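Local structure of cysteine desulfurase (Fervidobacterium islandicum, 6A6E) at residues N63-V68 against A78-R83; E364-A369 against L413-K418. The protein catalyses the PLP-dependent removal of sulfur from cysteine, leaving alanine, and as a SufS-type enzyme probably supplies that sulfur to iron-sulfur cluster assembly. All coordinates share one frame; numbering follows the deposited sequence.

Interaction 1: N63-V68 against A78-R83; sequences NIHRAV and AYEQAR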
loop_
_atom_site.group_PDB
_atom_site.type_symbol
_atom_site.label_atom_id
_atom_site.label_comp_id
_atom_site.label_asym_id
_atom_site.label_seq_id
_atom_site.Cartn_x
_atom_site.Cartn_y
_atom_site.Cartn_z
ATOM N N ASN A 63 9.536 8.282 -9.987
ATOM C CA ASN A 63 8.312 8.761 -9.360
ATOM C C ASN A 63 7.525 9.523 -10.413
ATOM O O ASN A 63 8.084 10.023 -11.398
ATOM C CB ASN A 63 8.581 9.606 -8.120
ATOM C CG ASN A 63 7.429 9.479 -7.095
ATOM O OD1 ASN A 63 6.251 9.197 -7.488
ATOM N ND2 ASN A 63 7.742 9.660 -5.804
ATOM N N ILE A 64 6.235 9.612 -10.217
ATOM C CA ILE A 64 5.355 10.020 -11.277
ATOM C C ILE A 64 4.676 11.374 -11.025
ATOM O O ILE A 64 4.672 11.865 -9.913
ATOM C CB ILE A 64 4.265 8.966 -11.439
ATOM C CG1 ILE A 64 3.520 8.663 -10.138
ATOM C CG2 ILE A 64 4.862 7.700 -11.969
ATOM C CD1 ILE A 64 2.247 7.857 -10.448
ATOM N N HIS A 65 4.021 11.889 -12.036
ATOM C CA HIS A 65 3.400 13.243 -12.067
ATOM C C HIS A 65 4.530 14.322 -12.129
ATOM O O HIS A 65 5.671 14.043 -11.783
ATOM C CB HIS A 65 2.398 13.518 -10.893
ATOM C CG HIS A 65 1.400 12.430 -10.680
ATOM N ND1 HIS A 65 0.561 11.995 -11.685
ATOM C CD2 HIS A 65 1.126 11.650 -9.600
ATOM C CE1 HIS A 65 -0.177 10.992 -11.247
ATOM N NE2 HIS A 65 0.120 10.782 -9.977
ATOM N N ARG A 66 4.202 15.520 -12.601
ATOM C CA ARG A 66 5.210 16.629 -12.738
ATOM C C ARG A 66 6.419 16.088 -13.463
ATOM O O ARG A 66 7.568 16.220 -12.993
ATOM C CB ARG A 66 5.661 17.195 -11.350
ATOM C CG ARG A 66 4.639 18.082 -10.618
ATOM C CD ARG A 66 5.037 18.390 -9.143
ATOM N NE ARG A 66 4.688 17.306 -8.192
ATOM C CZ ARG A 66 3.433 16.894 -7.941
ATOM N NH1 ARG A 66 2.403 17.478 -8.537
ATOM N NH2 ARG A 66 3.184 15.897 -7.096
ATOM N N ALA A 67 6.161 15.378 -14.545
ATOM C CA ALA A 67 7.198 14.538 -15.133
ATOM C C ALA A 67 7.927 15.388 -16.164
ATOM O O ALA A 67 7.302 15.840 -17.105
ATOM C CB ALA A 67 6.578 13.350 -15.836
ATOM N N VAL A 68 9.203 15.652 -15.994
ATOM C CA VAL A 68 9.902 16.292 -17.060
ATOM C C VAL A 68 10.948 15.366 -17.664
ATOM O O VAL A 68 11.074 15.251 -18.894
ATOM C CB VAL A 68 10.431 17.647 -16.641
ATOM C CG1 VAL A 68 11.309 18.254 -17.771
ATOM C CG2 VAL A 68 9.221 18.535 -16.333
ATOM N N ALA A 78 2.634 5.020 -17.934
ATOM C CA ALA A 78 2.284 3.625 -17.644
ATOM C C ALA A 78 1.269 3.563 -16.528
ATOM O O ALA A 78 0.318 2.768 -16.605
ATOM C CB ALA A 78 3.529 2.781 -17.340
ATOM N N TYR A 79 1.449 4.380 -15.488
ATOM C CA TYR A 79 0.509 4.416 -14.356
ATOM C C TYR A 79 -0.894 4.853 -14.777
ATOM O O TYR A 79 -1.901 4.239 -14.409
ATOM C CB TYR A 79 1.047 5.331 -13.249
ATOM C CG TYR A 79 0.267 5.388 -11.974
ATOM C CD1 TYR A 79 0.369 4.382 -10.986
ATOM C CD2 TYR A 79 -0.537 6.513 -11.678
ATOM C CE1 TYR A 79 -0.345 4.498 -9.781
ATOM C CE2 TYR A 79 -1.229 6.630 -10.473
ATOM C CZ TYR A 79 -1.153 5.602 -9.541
ATOM O OH TYR A 79 -1.876 5.796 -8.386
ATOM N N GLU A 80 -0.999 5.964 -15.490
ATOM C CA GLU A 80 -2.332 6.381 -15.980
ATOM C C GLU A 80 -2.943 5.369 -16.987
ATOM O O GLU A 80 -4.122 5.199 -16.983
ATOM C CB GLU A 80 -2.262 7.732 -16.656
ATOM C CG GLU A 80 -1.960 8.972 -15.756
ATOM C CD GLU A 80 -1.724 8.856 -14.208
ATOM O OE1 GLU A 80 -2.717 8.854 -13.296
ATOM O OE2 GLU A 80 -0.455 8.965 -13.912
ATOM N N GLN A 81 -2.129 4.705 -17.817
ATOM C CA GLN A 81 -2.613 3.612 -18.678
ATOM C C GLN A 81 -3.204 2.497 -17.809
ATOM O O GLN A 81 -4.257 1.961 -18.146
ATOM C CB GLN A 81 -1.546 3.067 -19.610
ATOM C CG GLN A 81 -1.226 4.084 -20.742
ATOM C CD GLN A 81 -0.074 3.644 -21.651
ATOM O OE1 GLN A 81 0.797 2.869 -21.253
ATOM N NE2 GLN A 81 -0.064 4.145 -22.873
ATOM N N ALA A 82 -2.565 2.186 -16.666
ATOM C CA ALA A 82 -3.109 1.157 -15.790
ATOM C C ALA A 82 -4.485 1.557 -15.233
ATOM O O ALA A 82 -5.377 0.703 -15.166
ATOM C CB ALA A 82 -2.144 0.820 -14.685
ATOM N N ARG A 83 -4.652 2.822 -14.838
ATOM C CA ARG A 83 -5.906 3.304 -14.307
ATOM C C ARG A 83 -7.020 3.058 -15.341
ATOM O O ARG A 83 -8.166 2.632 -15.005
ATOM C CB ARG A 83 -5.844 4.801 -13.954
ATOM C CG ARG A 83 -7.054 5.296 -13.161
ATOM C CD ARG A 83 -7.126 6.820 -13.017
ATOM N NE ARG A 83 -5.880 7.385 -12.479
ATOM C CZ ARG A 83 -5.467 7.332 -11.208
ATOM N NH1 ARG A 83 -6.197 6.732 -10.253
ATOM N NH2 ARG A 83 -4.313 7.887 -10.872
#

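Interaction 2: E364-A369 against L413-K418; sequences ENFGVA and LIEGLK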
loop_
_atom_site.group_PDB
_atom_site.type_symbol
_atom_site.label_atom_id
_atom_site.label_comp_id
_atom_site.label_asym_id
_atom_site.label_seq_id
_atom_site.Cartn_x
_atom_site.Cartn_y
_atom_site.Cartn_z
ATOM N N GLU A 364 0.135 -31.999 4.279
ATOM C CA GLU A 364 1.352 -32.786 4.431
ATOM C C GLU A 364 1.271 -34.079 3.578
ATOM O O GLU A 364 2.217 -34.417 2.860
ATOM C CB GLU A 364 1.605 -33.089 5.893
ATOM C CG GLU A 364 3.088 -33.071 6.218
ATOM C CD GLU A 364 3.377 -33.848 7.466
ATOM O OE1 GLU A 364 3.719 -35.040 7.314
ATOM O OE2 GLU A 364 3.246 -33.274 8.592
ATOM N N ASN A 365 0.116 -34.718 3.577
ATOM C CA ASN A 365 -0.041 -36.046 2.960
ATOM C C ASN A 365 -0.648 -36.017 1.582
ATOM O O ASN A 365 -0.561 -37.022 0.903
ATOM C CB ASN A 365 -0.846 -36.968 3.874
ATOM C CG ASN A 365 -0.187 -37.095 5.252
ATOM O OD1 ASN A 365 -0.540 -36.405 6.206
ATOM N ND2 ASN A 365 0.849 -37.896 5.322
ATOM N N PHE A 366 -1.248 -34.891 1.148
ATOM C CA PHE A 366 -1.820 -34.813 -0.216
ATOM C C PHE A 366 -1.428 -33.578 -1.029
ATOM O O PHE A 366 -1.846 -33.443 -2.148
ATOM C CB PHE A 366 -3.324 -34.905 -0.167
ATOM C CG PHE A 366 -3.816 -36.201 0.337
ATOM C CD1 PHE A 366 -3.948 -36.422 1.715
ATOM C CD2 PHE A 366 -4.167 -37.200 -0.558
ATOM C CE1 PHE A 366 -4.394 -37.655 2.183
ATOM C CE2 PHE A 366 -4.601 -38.428 -0.102
ATOM C CZ PHE A 366 -4.723 -38.667 1.261
ATOM N N GLY A 367 -0.588 -32.713 -0.465
ATOM C CA GLY A 367 -0.118 -31.486 -1.151
ATOM C C GLY A 367 -1.208 -30.428 -1.433
ATOM O O GLY A 367 -1.002 -29.501 -2.226
ATOM N N VAL A 368 -2.339 -30.590 -0.773
ATOM C CA VAL A 368 -3.536 -29.810 -0.969
ATOM C C VAL A 368 -3.500 -28.660 0.072
ATOM O O VAL A 368 -3.492 -28.926 1.288
ATOM C CB VAL A 368 -4.778 -30.686 -0.737
ATOM C CG1 VAL A 368 -6.072 -29.878 -0.753
ATOM C CG2 VAL A 368 -4.865 -31.764 -1.816
ATOM N N ALA A 369 -3.544 -27.421 -0.447
ATOM C CA ALA A 369 -3.610 -26.185 0.346
ATOM C C ALA A 369 -5.031 -25.766 0.561
ATOM O O ALA A 369 -5.709 -25.490 -0.387
ATOM C CB ALA A 369 -2.819 -25.069 -0.366
ATOM N N LEU A 413 -8.610 -33.486 -3.607
ATOM C CA LEU A 413 -9.175 -33.005 -2.357
ATOM C C LEU A 413 -10.090 -34.096 -1.784
ATOM O O LEU A 413 -10.025 -34.416 -0.596
ATOM C CB LEU A 413 -9.958 -31.696 -2.558
ATOM C CG LEU A 413 -10.867 -31.287 -1.397
ATOM C CD1 LEU A 413 -10.028 -30.969 -0.173
ATOM C CD2 LEU A 413 -11.760 -30.120 -1.728
ATOM N N ILE A 414 -10.954 -34.648 -2.628
ATOM C CA ILE A 414 -11.982 -35.655 -2.203
ATOM C C ILE A 414 -11.281 -36.924 -1.670
ATOM O O ILE A 414 -11.622 -37.404 -0.575
ATOM C CB ILE A 414 -12.973 -35.998 -3.335
ATOM C CG1 ILE A 414 -13.794 -34.755 -3.750
ATOM C CG2 ILE A 414 -13.956 -37.105 -2.935
ATOM C CD1 ILE A 414 -14.706 -34.142 -2.712
ATOM N N GLU A 415 -10.279 -37.410 -2.402
ATOM C CA GLU A 415 -9.476 -38.560 -1.997
ATOM C C GLU A 415 -8.850 -38.277 -0.620
ATOM O O GLU A 415 -8.834 -39.129 0.274
ATOM C CB GLU A 415 -8.363 -38.840 -3.037
ATOM C CG GLU A 415 -7.321 -39.860 -2.600
ATOM C CD GLU A 415 -6.135 -40.001 -3.570
ATOM O OE1 GLU A 415 -6.243 -39.590 -4.750
ATOM O OE2 GLU A 415 -5.074 -40.539 -3.157
ATOM N N GLY A 416 -8.311 -37.065 -0.452
ATOM C CA GLY A 416 -7.768 -36.642 0.828
ATOM C C GLY A 416 -8.736 -36.696 1.972
ATOM O O GLY A 416 -8.385 -37.182 3.080
ATOM N N LEU A 417 -9.951 -36.201 1.751
ATOM C CA LEU A 417 -10.909 -36.154 2.808
ATOM C C LEU A 417 -11.335 -37.589 3.231
ATOM O O LEU A 417 -11.611 -37.841 4.412
ATOM C CB LEU A 417 -12.168 -35.373 2.369
ATOM C CG LEU A 417 -11.956 -33.835 2.227
ATOM C CD1 LEU A 417 -13.214 -33.109 1.758
ATOM C CD2 LEU A 417 -11.464 -33.204 3.515
ATOM N N LYS A 418 -11.487 -38.472 2.240
ATOM C CA LYS A 418 -11.866 -39.873 2.527
ATOM C C LYS A 418 -10.854 -40.531 3.426
ATOM O O LYS A 418 -11.245 -41.199 4.381
ATOM C CB LYS A 418 -11.995 -40.640 1.225
ATOM C CG LYS A 418 -13.329 -40.336 0.613
ATOM C CD LYS A 418 -13.433 -40.869 -0.804
ATOM C CE LYS A 418 -14.886 -40.891 -1.218
ATOM N NZ LYS A 418 -14.965 -40.965 -2.680
#

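Interaction 1: N63-V68 against A78-R83
I64 and H65, in the loop that leads into helix 70-90, lie against Y79 and E80 on that same helix, so the chain of this aminotransferase class-V (fold type I PLP) enzyme folds back on itself at the subunit interface. The apolar part is a CH-pi contact. I64 CD1 sits over one face of the Y79 ring, 3.6 Å from the ring centroid and 22° off the normal, displaced toward CD2, which it approaches to 3.3 Å. The isoleucine gets there with CG1 tucked between its own N and C (chi1 54°) and the chain then extended to CD1. Y79 holds its ring under that methyl with CG opposite its N.

The polar part is looser, and no hydrogen bond crosses between the segments. H65 CE1 comes within 3.4 Å of E80 OE2, the ring and carboxylate planes inclined to each other; the imidazole uses ND1 for a bound citrate, probably from the crystallisation liquor.

Around the contact, E284 takes a hydrogen bond with the Y79 hydroxyl and a salt bridge with R83. N63 O and R66 O are both gripped by R371 of the second subunit, and the R66 side chain packs on the persulfidated cysteine of that subunit.

Bonds within each segment fix the pieces. N63 OD1 accepts the I64 N-H on a lone pair at 2.8 Å. On helix 70-90, R83, one turn on from E80, forms a salt bridge to it: NH2 meets E80 OE1 at 3.1 Å, with OE1 only 7° out of the guanidinium plane.

Interaction 2: E364-A369 against L413-K418
This is a buried apolar contact in which F366, the turn at G367 and the start of strand 368-373 lie against helix 407-423, next to the six-stranded sheet of the smaller domain of this fold type I enzyme. F366 and G416 form its centre. The CA of G416 stands over the middle of the F366 ring, 3.6 Å from the centroid and only 7° off the normal, a CH-pi contact made directly with the helix backbone because no side chain intervenes. CG of the phenylalanine lies anti to its carbonyl carbon (chi1 -64°), the ring turns a face to that backbone, and Y419 meets it edge-to-face.

E415, extended from CG onward, reaches the rim of the same ring: OE2 lies near the ring plane, 3.7 Å from F366 CE2, with the carboxylate almost perpendicular to the ring (88°). Beyond G367, whose phi is positive, V368 CG1 touches L413 CD1 at 4.1 Å, the two side chains crossing at about a right angle; both also pack on L362.

With no hydrogen bond between the segments, their contact rests on apolar packing and dispersion; the carboxylate at the ring's positively polarised edge probably adds a mild attraction, weakened by solvent because E415 is exposed.

The two contacts come in series along the chain, interaction 1 complete before interaction 2 begins. Their centres are 46 Å apart and their nearest atoms about 30 Å, on opposite sides of the chain's centre, and they share no helix or strand. Interaction 1 shapes the approach to helix 70-90; interaction 2 seats helix 407-423 beside strand 368-373 of the six-stranded sheet. Interaction 1 lies at the dimer interface, whereas interaction 2 is inside one subunit and reaches the partner only through A369, which packs on H69 there. The dimer links their neighbourhoods: strand 368-373 of one subunit reaches the 63-68 loop of the other through R371.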